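Local coordinates for protein alkaline phosphatase D (Bacillus subtilis, PDB 2YEQ) that hydrolyses phosphate esters as a phosphodiesterase and alkaline phosphatase, using an active site that contains iron and calcium, at residues A[309-314]-A[356-361]; A[313-318]-A[363-368]; A[280-285]-A[348-353]. One frame throughout, in Å; residues are numbered along the deposited sequence.

Contact 1 (A[309-314]-A[356-361]); sequences EQEQWL and PAQRER. With PE5 (3,6,9,12,15,18,21,24-octaoxahexacosan-1-ol), chain E.
A salt bridge from Glu-311 to Arg-361, joined by a hydrogen bond from Gln-358, links helices 308-320 and 356-368, the connecting helices of two successive beta-alpha-beta crossovers in the seven-stranded mixed sheet. Glu-311 reaches across with its chain extended beyond CG, and one carboxylate oxygen, OE2, does nearly all the work. Arg-361 NE meets Glu-311 OE2 on its syn side at 2.8 Å, in a nearly straight bond (165° at the hydrogen) that lies close to the guanidinium plane. From one turn earlier in the same helix, Gln-358 NE2 takes the anti lone pair of Glu-311 OE2 at 2.6 Å. This second bond is more bent (134°), and the amide stands almost perpendicular to the carboxylate. Water 1 donates to Glu-311 OE2 (2.8 Å) and accepts from Arg-361 NH2 (2.9 Å), closing a small ring beside the salt bridge. The far ends of both partners are held by the chain that leads into helix 308-320: Arg-361 NH1 and NH2 donate to the carbonyls of Pro-301 and Arg-303, and Gln-358 OE1 accepts from Thr-304, Leu-305 and Leu-306. Three donors thus converge on one buried oxygen, which would probably favour the ionised carboxylate and fix its rotation.

Contact 2 (A[313-318]-A[363-368]); sequences WLFNNL and INFIKS. With PE5 (3,6,9,12,15,18,21,24-octaoxahexacosan-1-ol), chain C.
Phe-315 keeps CG beside its backbone N (chi1 -68°), whereas Phe-365 swings CG anti to the N (chi1 -174°), and these different settings lay the two rings face to face between the helices. The planes are parallel to within 1° and the centroids 4.5 Å apart, an offset stack in which the two side chains run antiparallel, one ring shifted along the other. The offset puts each CB over the other residue's ring: Phe-315 CB sits 3.8 Å from the Phe-365 centroid and Phe-365 CB 3.9 Å from the Phe-315 centroid, a reciprocal pair of CH-pi contacts. The Phe-365 ring also reaches the backbone of its partner, CZ coming within 3.3 Å of Phe-315 O. Leu-318 takes the edge of this ring, its CB 4.0 Å from Phe-365 CE2, and extends CD1 to 4.1 Å from Ile-366 CG1, so the apolar contact continues deeper toward the sheet. On the ring face turned away from Phe-315 lies Ser-368 OG, nearer the ring's margin than its centre and tied back by a hydrogen bond to Phe-365 O. A bound polyether chain passes the ring edge near CE1. Leu-318 also touches Asn-274 and Asn-326, on strands 271-275 and 325-329. No hydrogen bond crosses between the segments. With their axes 10.6 Å apart and their N-to-C directions roughly parallel, they represent the packing of neighbouring crossover helices on one side of an alpha/beta sheet, here in the calcineurin-like phosphatase domain.

Contact 3 (A[280-285]-A[348-353]); sequences QYRDDQ and SMDSWD. With NA (sodium ion), chain B; PE5 (3,6,9,12,15,18,21,24-octaoxahexacosan-1-ol), chain E; EDO (1,2-ethanediol), chain L.
Ser-348 opens a type I beta turn that ends at Ser-351 and presents Met-349 and Asp-350 to Gln-285 and Arg-282. The hydroxyls of the two turn-end residues share a hydrogen bond, Ser-348 OG to Ser-351 OG at 2.9 Å, which ties the ends of the turn together. Met-349 meets Gln-285 chiefly through its backbone, Met-349 O lying 3.7 Å from Gln-285 CG, while the thioether leads off toward strand 291-292. Asp-350 carries the polar contact. Its OD1 accepts from Gln-285 NE2 at 2.8 Å in an almost straight bond (176°), lying in the amide plane but met on the anti side and 32° out of the carboxylate plane. The same oxygen forms a salt bridge with Arg-282 NH1 at 2.9 Å and has a further charged partner in Arg-279. Arg-282 NH2 bonds the carbonyl Asp-350 O at 3.1 Å, with NH1 adding a weak, longer bond, so this guanidinium grips side chain and backbone together. Arg-282 CG sits between backbone N and carbonyl carbon (chi1 64°), and the chain then bends at chi2 and chi3 to bring the guanidinium to the turn; NE donates to Thr-278 O and NH1 also bonds Tyr-355 OH. A leucine in place of Arg-282 would probably leave the Asp-350 carbonyl without the guanidinium donors that hold it and the carboxylate with less positive charge beside it. Beyond the turn, Trp-352 packs on helix 356-368. The amide of Gln-285 works at both ends: NE2 also bonds Asn-216 O, in a calcium-binding residue, while OE1 binds sodium at 2.4 Å alongside Asp-284 OD1 at 2.2 Å and four waters. The arrangement is a type I turn paired with a sodium-binding loop, the Asp-350 side chain about 5 Å from a bound calcium.

How the contacts relate
Contacts 1 and 2 join the same helices, 308-320 and 356-368, at successive levels, and touch where Arg-361 O meets the Phe-315 ring. Their chemistry changes along the helix pair: buried and ionic in contact 1, aromatic, apolar and partly exposed in contact 2. In contact 3 all touching residues are buried, and it lies nearest the centre of the chain; it pairs loops rather than helices and puts charged and amide groups beside bound metals. It adjoins contact 1 through the start of helix 356-368, where Asp-353 forms a salt bridge with Arg-359 and Trp-352 packs on Gln-358. Contacts 2 and 3 do not touch, their centres being about 20 Å apart.

Contact 1 (A[309-314]-A[356-361])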
loop_
_atom_site.group_PDB
_atom_site.type_symbol
_atom_site.label_atom_id
_atom_site.label_comp_id
_atom_site.label_asym_id
_atom_site.label_seq_id
_atom_site.Cartn_x
_atom_site.Cartn_y
_atom_site.Cartn_z
ATOM N N GLU A 309 -5.778 19.718 7.938
ATOM C CA GLU A 309 -5.336 19.125 9.202
ATOM C C GLU A 309 -4.156 18.173 8.995
ATOM O O GLU A 309 -3.191 18.216 9.745
ATOM C CB GLU A 309 -6.454 18.334 9.872
ATOM C CG GLU A 309 -6.897 18.869 11.207
ATOM C CD GLU A 309 -8.306 19.431 11.149
ATOM O OE1 GLU A 309 -8.544 20.357 10.335
ATOM O OE2 GLU A 309 -9.174 18.933 11.899
ATOM N N GLN A 310 -4.263 17.300 7.993
ATOM C CA GLN A 310 -3.210 16.348 7.722
ATOM C C GLN A 310 -1.946 17.065 7.260
ATOM O O GLN A 310 -0.832 16.632 7.576
ATOM C CB GLN A 310 -3.638 15.352 6.672
ATOM C CG GLN A 310 -2.618 14.265 6.438
ATOM C CD GLN A 310 -3.074 13.219 5.460
ATOM O OE1 GLN A 310 -4.115 13.355 4.769
ATOM N NE2 GLN A 310 -2.305 12.172 5.369
ATOM N N GLU A 311 -2.120 18.126 6.476
ATOM C CA GLU A 311 -0.985 18.930 6.033
ATOM C C GLU A 311 -0.219 19.504 7.233
ATOM O O GLU A 311 1.017 19.419 7.285
ATOM C CB GLU A 311 -1.444 20.048 5.105
ATOM C CG GLU A 311 -0.307 20.735 4.371
ATOM C CD GLU A 311 -0.796 21.878 3.495
ATOM O OE1 GLU A 311 -1.048 22.955 4.060
ATOM O OE2 GLU A 311 -0.907 21.705 2.257
ATOM N N GLN A 312 -0.948 20.072 8.186
ATOM C CA GLN A 312 -0.340 20.692 9.345
ATOM C C GLN A 312 0.311 19.637 10.251
ATOM O O GLN A 312 1.389 19.865 10.814
ATOM C CB GLN A 312 -1.359 21.516 10.134
ATOM C CG GLN A 312 -0.766 22.309 11.302
ATOM C CD GLN A 312 0.362 23.268 10.870
ATOM O OE1 GLN A 312 1.497 23.208 11.384
ATOM N NE2 GLN A 312 0.055 24.144 9.904
ATOM N N TRP A 313 -0.364 18.506 10.410
ATOM C CA TRP A 313 0.166 17.386 11.168
ATOM C C TRP A 313 1.484 16.918 10.550
ATOM O O TRP A 313 2.445 16.663 11.251
ATOM C CB TRP A 313 -0.889 16.263 11.202
ATOM C CG TRP A 313 -0.416 14.875 11.565
ATOM C CD1 TRP A 313 -0.341 14.325 12.815
ATOM C CD2 TRP A 313 0.003 13.850 10.648
ATOM N NE1 TRP A 313 0.113 13.021 12.723
ATOM C CE2 TRP A 313 0.320 12.710 11.407
ATOM C CE3 TRP A 313 0.109 13.779 9.262
ATOM C CZ2 TRP A 313 0.738 11.527 10.826
ATOM C CZ3 TRP A 313 0.527 12.608 8.697
ATOM C CH2 TRP A 313 0.850 11.499 9.482
ATOM N N LEU A 314 1.530 16.822 9.235
ATOM C CA LEU A 314 2.724 16.380 8.554
ATOM C C LEU A 314 3.874 17.359 8.765
ATOM O O LEU A 314 5.007 16.932 9.032
ATOM C CB LEU A 314 2.468 16.221 7.067
ATOM C CG LEU A 314 3.653 15.858 6.184
ATOM C CD1 LEU A 314 4.306 14.520 6.627
ATOM C CD2 LEU A 314 3.234 15.797 4.726
ATOM N N PRO A 356 -0.281 20.438 -7.957
ATOM C CA PRO A 356 1.057 21.087 -7.858
ATOM C C PRO A 356 1.209 22.083 -6.733
ATOM O O PRO A 356 2.300 22.187 -6.172
ATOM C CB PRO A 356 1.227 21.753 -9.222
ATOM C CG PRO A 356 -0.201 22.042 -9.667
ATOM C CD PRO A 356 -0.985 20.849 -9.184
ATOM N N ALA A 357 0.146 22.793 -6.354
ATOM C CA ALA A 357 0.257 23.735 -5.244
ATOM C C ALA A 357 0.410 23.028 -3.919
ATOM O O ALA A 357 1.164 23.457 -3.041
ATOM C CB ALA A 357 -0.947 24.686 -5.188
ATOM N N GLN A 358 -0.346 21.958 -3.742
ATOM C CA GLN A 358 -0.188 21.126 -2.562
ATOM C C GLN A 358 1.273 20.638 -2.495
ATOM O O GLN A 358 1.881 20.652 -1.434
ATOM C CB GLN A 358 -1.137 19.927 -2.636
ATOM C CG GLN A 358 -0.866 18.840 -1.630
ATOM C CD GLN A 358 -1.261 19.205 -0.232
ATOM O OE1 GLN A 358 -2.341 18.853 0.232
ATOM N NE2 GLN A 358 -0.378 19.892 0.474
ATOM N N ARG A 359 1.809 20.184 -3.616
ATOM C CA ARG A 359 3.188 19.679 -3.609
ATOM C C ARG A 359 4.176 20.798 -3.249
ATOM O O ARG A 359 5.098 20.591 -2.447
ATOM C CB ARG A 359 3.561 19.044 -4.936
ATOM C CG ARG A 359 4.882 18.273 -4.829
ATOM C CD ARG A 359 5.148 17.483 -6.023
ATOM N NE ARG A 359 5.063 18.287 -7.219
ATOM C CZ ARG A 359 4.906 17.815 -8.440
ATOM N NH1 ARG A 359 4.834 16.517 -8.664
ATOM N NH2 ARG A 359 4.824 18.652 -9.468
ATOM N N GLU A 360 3.950 21.988 -3.802
ATOM C CA GLU A 360 4.761 23.170 -3.478
ATOM C C GLU A 360 4.786 23.478 -1.996
ATOM O O GLU A 360 5.848 23.815 -1.451
ATOM C CB GLU A 360 4.253 24.390 -4.223
ATOM C CG GLU A 360 4.696 24.476 -5.656
ATOM C CD GLU A 360 4.340 25.828 -6.282
ATOM O OE1 GLU A 360 4.826 26.862 -5.759
ATOM O OE2 GLU A 360 3.572 25.850 -7.281
ATOM N N ARG A 361 3.642 23.362 -1.321
ATOM C CA ARG A 361 3.598 23.634 0.107
ATOM C C ARG A 361 4.465 22.638 0.882
ATOM O O ARG A 361 5.175 23.024 1.816
ATOM C CB ARG A 361 2.162 23.637 0.655
ATOM C CG ARG A 361 1.298 24.824 0.147
ATOM C CD ARG A 361 -0.027 24.900 0.905
ATOM N NE ARG A 361 -1.022 23.887 0.492
ATOM C CZ ARG A 361 -1.763 23.918 -0.619
ATOM N NH1 ARG A 361 -1.601 24.859 -1.545
ATOM N NH2 ARG A 361 -2.660 22.951 -0.832
HETATM C C48 PE5 E . 6.648 21.444 -11.900
HETATM C C50 PE5 E . 5.135 21.508 -11.681
HETATM O O1 PE5 E . 4.521 20.220 -11.881
HETATM C C1 PE5 E . 3.712 20.061 -13.059
HETATM C C2 PE5 E . 2.214 20.210 -12.769
HETATM O O2 PE5 E . 1.657 21.501 -13.116
HETATM O O HOH W 1 -3.591 21.693 1.613
#

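Contact 2 (A[313-318]-A[363-368])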
loop_
_atom_site.group_PDB
_atom_site.type_symbol
_atom_site.label_atom_id
_atom_site.label_comp_id
_atom_site.label_asym_id
_atom_site.label_seq_id
_atom_site.Cartn_x
_atom_site.Cartn_y
_atom_site.Cartn_z
ATOM N N TRP A 313 -0.364 18.506 10.410
ATOM C CA TRP A 313 0.166 17.386 11.168
ATOM C C TRP A 313 1.484 16.918 10.550
ATOM O O TRP A 313 2.445 16.663 11.251
ATOM C CB TRP A 313 -0.889 16.263 11.202
ATOM C CG TRP A 313 -0.416 14.875 11.565
ATOM C CD1 TRP A 313 -0.341 14.325 12.815
ATOM C CD2 TRP A 313 0.003 13.850 10.648
ATOM N NE1 TRP A 313 0.113 13.021 12.723
ATOM C CE2 TRP A 313 0.320 12.710 11.407
ATOM C CE3 TRP A 313 0.109 13.779 9.262
ATOM C CZ2 TRP A 313 0.738 11.527 10.826
ATOM C CZ3 TRP A 313 0.527 12.608 8.697
ATOM C CH2 TRP A 313 0.850 11.499 9.482
ATOM N N LEU A 314 1.530 16.822 9.235
ATOM C CA LEU A 314 2.724 16.380 8.554
ATOM C C LEU A 314 3.874 17.359 8.765
ATOM O O LEU A 314 5.007 16.932 9.032
ATOM C CB LEU A 314 2.468 16.221 7.067
ATOM C CG LEU A 314 3.653 15.858 6.184
ATOM C CD1 LEU A 314 4.306 14.520 6.627
ATOM C CD2 LEU A 314 3.234 15.797 4.726
ATOM N N PHE A 315 3.597 18.656 8.616
ATOM C CA PHE A 315 4.618 19.696 8.832
ATOM C C PHE A 315 5.148 19.654 10.272
ATOM O O PHE A 315 6.362 19.763 10.494
ATOM C CB PHE A 315 4.069 21.083 8.486
ATOM C CG PHE A 315 3.789 21.296 7.015
ATOM C CD1 PHE A 315 4.103 20.343 6.073
ATOM C CD2 PHE A 315 3.193 22.472 6.587
ATOM C CE1 PHE A 315 3.841 20.556 4.740
ATOM C CE2 PHE A 315 2.940 22.701 5.248
ATOM C CZ PHE A 315 3.256 21.741 4.329
ATOM N N ASN A 316 4.263 19.462 11.241
ATOM C CA ASN A 316 4.680 19.313 12.637
ATOM C C ASN A 316 5.636 18.122 12.830
ATOM O O ASN A 316 6.613 18.225 13.568
ATOM C CB ASN A 316 3.489 19.116 13.569
ATOM C CG ASN A 316 2.615 20.362 13.713
ATOM O OD1 ASN A 316 1.488 20.283 14.224
ATOM N ND2 ASN A 316 3.120 21.504 13.280
ATOM N N ASN A 317 5.341 16.995 12.177
ATOM C CA ASN A 317 6.196 15.800 12.256
ATOM C C ASN A 317 7.528 16.002 11.553
ATOM O O ASN A 317 8.559 15.555 12.053
ATOM C CB ASN A 317 5.519 14.589 11.625
ATOM C CG ASN A 317 4.259 14.174 12.349
ATOM O OD1 ASN A 317 4.044 14.551 13.491
ATOM N ND2 ASN A 317 3.409 13.395 11.669
ATOM N N LEU A 318 7.507 16.648 10.389
ATOM C CA LEU A 318 8.723 16.869 9.626
ATOM C C LEU A 318 9.606 17.903 10.329
ATOM O O LEU A 318 10.826 17.790 10.327
ATOM C CB LEU A 318 8.419 17.329 8.200
ATOM C CG LEU A 318 7.905 16.312 7.179
ATOM C CD1 LEU A 318 7.575 16.998 5.860
ATOM C CD2 LEU A 318 8.891 15.152 6.932
ATOM N N ILE A 363 7.109 20.838 -0.347
ATOM C CA ILE A 363 8.499 21.084 -0.682
ATOM C C ILE A 363 9.016 22.366 -0.020
ATOM O O ILE A 363 10.115 22.373 0.510
ATOM C CB ILE A 363 8.723 21.092 -2.198
ATOM C CG1 ILE A 363 8.447 19.690 -2.764
ATOM C CG2 ILE A 363 10.169 21.501 -2.516
ATOM C CD1 ILE A 363 8.445 19.609 -4.268
ATOM N N ASN A 364 8.219 23.433 -0.025
ATOM C CA ASN A 364 8.608 24.687 0.615
ATOM C C ASN A 364 8.860 24.513 2.081
ATOM O O ASN A 364 9.806 25.102 2.633
ATOM C CB ASN A 364 7.567 25.807 0.400
ATOM C CG ASN A 364 7.627 26.395 -0.994
ATOM O OD1 ASN A 364 8.545 26.119 -1.754
ATOM N ND2 ASN A 364 6.624 27.202 -1.345
ATOM N N PHE A 365 8.029 23.710 2.738
ATOM C CA PHE A 365 8.260 23.469 4.145
ATOM C C PHE A 365 9.579 22.695 4.360
ATOM O O PHE A 365 10.344 23.011 5.277
ATOM C CB PHE A 365 7.108 22.715 4.788
ATOM C CG PHE A 365 7.261 22.576 6.252
ATOM C CD1 PHE A 365 6.913 23.607 7.090
ATOM C CD2 PHE A 365 7.845 21.444 6.795
ATOM C CE1 PHE A 365 7.093 23.495 8.457
ATOM C CE2 PHE A 365 8.033 21.324 8.137
ATOM C CZ PHE A 365 7.666 22.349 8.985
ATOM N N ILE A 366 9.821 21.694 3.515
ATOM C CA ILE A 366 11.033 20.853 3.594
ATOM C C ILE A 366 12.306 21.716 3.380
ATOM O O ILE A 366 13.266 21.606 4.146
ATOM C CB ILE A 366 10.973 19.726 2.553
ATOM C CG1 ILE A 366 10.004 18.637 3.004
ATOM C CG2 ILE A 366 12.353 19.098 2.275
ATOM C CD1 ILE A 366 9.677 17.659 1.859
ATOM N N LYS A 367 12.285 22.555 2.338
ATOM C CA LYS A 367 13.293 23.602 2.103
ATOM C C LYS A 367 13.510 24.474 3.317
ATOM O O LYS A 367 14.642 24.701 3.706
ATOM C CB LYS A 367 12.848 24.535 0.988
ATOM C CG LYS A 367 13.080 24.024 -0.384
ATOM C CD LYS A 367 12.441 24.945 -1.406
ATOM C CE LYS A 367 13.147 26.287 -1.484
ATOM N NZ LYS A 367 12.511 27.126 -2.521
ATOM N N SER A 368 12.428 24.979 3.902
ATOM C CA SER A 368 12.520 25.859 5.064
ATOM C C SER A 368 13.250 25.218 6.251
ATOM O O SER A 368 13.827 25.917 7.075
ATOM C CB SER A 368 11.134 26.356 5.503
ATOM O OG SER A 368 10.546 25.516 6.508
HETATM O O1 PE5 C . 12.385 23.262 13.829
HETATM C C1 PE5 C . 13.672 23.878 13.771
HETATM C C2 PE5 C . 13.570 25.329 13.309
HETATM O O2 PE5 C . 13.985 25.428 11.942
HETATM C C3 PE5 C . 14.038 26.773 11.452
HETATM C C4 PE5 C . 12.638 27.312 11.199
HETATM O O3 PE5 C . 12.611 27.937 9.921
HETATM C C5 PE5 C . 11.596 27.501 9.013
HETATM C C6 PE5 C . 10.227 28.084 9.358
HETATM O O4 PE5 C . 9.298 27.053 9.721
HETATM C C7 PE5 C . 8.829 27.167 11.072
HETATM C C8 PE5 C . 7.703 26.176 11.349
HETATM O O5 PE5 C . 8.165 25.144 12.219
#

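Contact 3 (A[280-285]-A[348-353])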
loop_
_atom_site.group_PDB
_atom_site.type_symbol
_atom_site.label_atom_id
_atom_site.label_comp_id
_atom_site.label_asym_id
_atom_site.label_seq_id
_atom_site.Cartn_x
_atom_site.Cartn_y
_atom_site.Cartn_z
ATOM N N GLN A 280 -8.874 10.258 1.175
ATOM C CA GLN A 280 -10.071 10.518 1.980
ATOM C C GLN A 280 -10.488 12.023 2.043
ATOM O O GLN A 280 -11.677 12.350 2.305
ATOM C CB GLN A 280 -9.869 9.982 3.387
ATOM C CG GLN A 280 -11.119 10.030 4.268
ATOM C CD GLN A 280 -10.930 9.371 5.605
ATOM O OE1 GLN A 280 -9.883 8.726 5.892
ATOM N NE2 GLN A 280 -11.929 9.500 6.439
ATOM N N TYR A 281 -9.503 12.904 1.860
ATOM C CA TYR A 281 -9.683 14.333 2.039
ATOM C C TYR A 281 -9.379 15.146 0.791
ATOM O O TYR A 281 -9.572 16.361 0.798
ATOM C CB TYR A 281 -8.812 14.839 3.177
ATOM C CG TYR A 281 -8.770 13.937 4.376
ATOM C CD1 TYR A 281 -9.822 13.884 5.284
ATOM C CD2 TYR A 281 -7.663 13.116 4.604
ATOM C CE1 TYR A 281 -9.775 13.035 6.382
ATOM C CE2 TYR A 281 -7.606 12.284 5.683
ATOM C CZ TYR A 281 -8.655 12.232 6.581
ATOM O OH TYR A 281 -8.542 11.378 7.673
ATOM N N ARG A 282 -8.958 14.502 -0.288
ATOM C CA ARG A 282 -8.498 15.236 -1.436
ATOM C C ARG A 282 -9.620 15.930 -2.220
ATOM O O ARG A 282 -10.762 15.425 -2.294
ATOM C CB ARG A 282 -7.703 14.348 -2.389
ATOM C CG ARG A 282 -8.481 13.213 -3.032
ATOM C CD ARG A 282 -8.009 12.942 -4.416
ATOM N NE ARG A 282 -6.795 12.136 -4.413
ATOM C CZ ARG A 282 -6.098 11.832 -5.493
ATOM N NH1 ARG A 282 -6.429 12.328 -6.687
ATOM N NH2 ARG A 282 -5.044 11.017 -5.382
ATOM N N ASP A 283 -9.248 17.036 -2.863
ATOM C CA ASP A 283 -10.107 17.670 -3.847
ATOM C C ASP A 283 -10.135 16.849 -5.121
ATOM O O ASP A 283 -9.248 16.020 -5.371
ATOM C CB ASP A 283 -9.636 19.092 -4.138
ATOM C CG ASP A 283 -9.944 20.058 -2.998
ATOM O OD1 ASP A 283 -10.928 19.842 -2.241
ATOM O OD2 ASP A 283 -9.189 21.043 -2.843
ATOM N N ASP A 284 -11.154 17.109 -5.936
ATOM C CA ASP A 284 -11.424 16.374 -7.156
ATOM C C ASP A 284 -10.278 16.576 -8.116
ATOM O O ASP A 284 -9.655 17.656 -8.134
ATOM C CB ASP A 284 -12.726 16.913 -7.780
ATOM C CG ASP A 284 -13.388 15.955 -8.737
ATOM O OD1 ASP A 284 -13.036 14.731 -8.820
ATOM O OD2 ASP A 284 -14.293 16.470 -9.452
ATOM N N GLN A 285 -10.013 15.561 -8.928
ATOM C CA GLN A 285 -9.040 15.687 -10.004
ATOM C C GLN A 285 -9.462 16.763 -11.042
ATOM O O GLN A 285 -10.620 16.820 -11.472
ATOM C CB GLN A 285 -8.806 14.364 -10.719
ATOM C CG GLN A 285 -8.337 13.216 -9.800
ATOM C CD GLN A 285 -9.486 12.402 -9.252
ATOM O OE1 GLN A 285 -10.647 12.864 -9.290
ATOM N NE2 GLN A 285 -9.196 11.185 -8.730
ATOM N N SER A 348 -0.322 13.468 -15.052
ATOM C CA SER A 348 -1.364 12.648 -14.431
ATOM C C SER A 348 -2.151 13.476 -13.453
ATOM O O SER A 348 -1.618 13.964 -12.463
ATOM C CB SER A 348 -0.766 11.438 -13.713
ATOM O OG SER A 348 -1.735 10.827 -12.874
ATOM N N MET A 349 -3.446 13.636 -13.711
ATOM C CA MET A 349 -4.278 14.492 -12.859
ATOM C C MET A 349 -4.581 13.843 -11.517
ATOM O O MET A 349 -4.955 14.517 -10.556
ATOM C CB MET A 349 -5.578 14.870 -13.621
ATOM C CG MET A 349 -5.304 15.723 -14.859
ATOM S SD MET A 349 -4.689 17.358 -14.346
ATOM C CE MET A 349 -2.953 17.329 -14.827
ATOM N N ASP A 350 -4.351 12.540 -11.421
ATOM C CA ASP A 350 -4.606 11.779 -10.179
ATOM C C ASP A 350 -3.379 11.650 -9.262
ATOM O O ASP A 350 -3.496 11.227 -8.100
ATOM C CB ASP A 350 -5.129 10.392 -10.542
ATOM C CG ASP A 350 -5.693 9.645 -9.347
ATOM O OD1 ASP A 350 -6.593 10.173 -8.634
ATOM O OD2 ASP A 350 -5.225 8.498 -9.128
ATOM N N SER A 351 -2.223 12.057 -9.784
ATOM C CA SER A 351 -0.942 12.051 -9.060
ATOM C C SER A 351 -0.626 13.425 -8.476
ATOM O O SER A 351 -1.427 14.349 -8.602
ATOM C CB SER A 351 0.186 11.626 -10.014
ATOM O OG SER A 351 -0.085 10.343 -10.558
ATOM N N TRP A 352 0.533 13.569 -7.818
ATOM C CA TRP A 352 0.896 14.849 -7.220
ATOM C C TRP A 352 1.069 15.968 -8.284
ATOM O O TRP A 352 0.797 17.133 -7.979
ATOM C CB TRP A 352 2.154 14.763 -6.357
ATOM C CG TRP A 352 1.991 14.081 -5.037
ATOM C CD1 TRP A 352 1.914 12.730 -4.825
ATOM C CD2 TRP A 352 1.895 14.684 -3.767
ATOM N NE1 TRP A 352 1.787 12.470 -3.507
ATOM C CE2 TRP A 352 1.758 13.654 -2.830
ATOM C CE3 TRP A 352 1.896 16.012 -3.315
ATOM C CZ2 TRP A 352 1.665 13.894 -1.479
ATOM C CZ3 TRP A 352 1.802 16.244 -2.002
ATOM C CH2 TRP A 352 1.685 15.196 -1.079
ATOM N N ASP A 353 1.449 15.621 -9.511
ATOM C CA ASP A 353 1.495 16.596 -10.603
ATOM C C ASP A 353 0.099 17.255 -10.856
ATOM O O ASP A 353 0.027 18.341 -11.447
ATOM C CB ASP A 353 1.929 15.952 -11.909
ATOM C CG ASP A 353 3.471 15.815 -12.063
ATOM O OD1 ASP A 353 4.240 16.647 -11.518
ATOM O OD2 ASP A 353 3.871 14.858 -12.763
HETATM NA NA NA B . -12.920 12.892 -10.073
HETATM C C48 PE5 E . 6.648 21.444 -11.900
HETATM C C50 PE5 E . 5.135 21.508 -11.681
HETATM O O1 PE5 E . 4.521 20.220 -11.881
HETATM C C1 PE5 E . 3.712 20.061 -13.059
HETATM C C2 PE5 E . 2.214 20.210 -12.769
HETATM O O2 PE5 E . 1.657 21.501 -13.116
HETATM C C1 EDO L . -10.741 20.487 -7.299
HETATM O O1 EDO L . -10.567 20.290 -8.706
HETATM C C2 EDO L . -12.152 20.131 -6.878
HETATM O O2 EDO L . -12.236 19.913 -5.489
HETATM O O HOH W 2 -12.294 14.417 -11.727
HETATM O O HOH W 3 -15.063 12.648 -10.835
HETATM O O HOH W 4 -13.406 11.315 -8.536
HETATM O O HOH W 5 -12.162 11.131 -11.386
#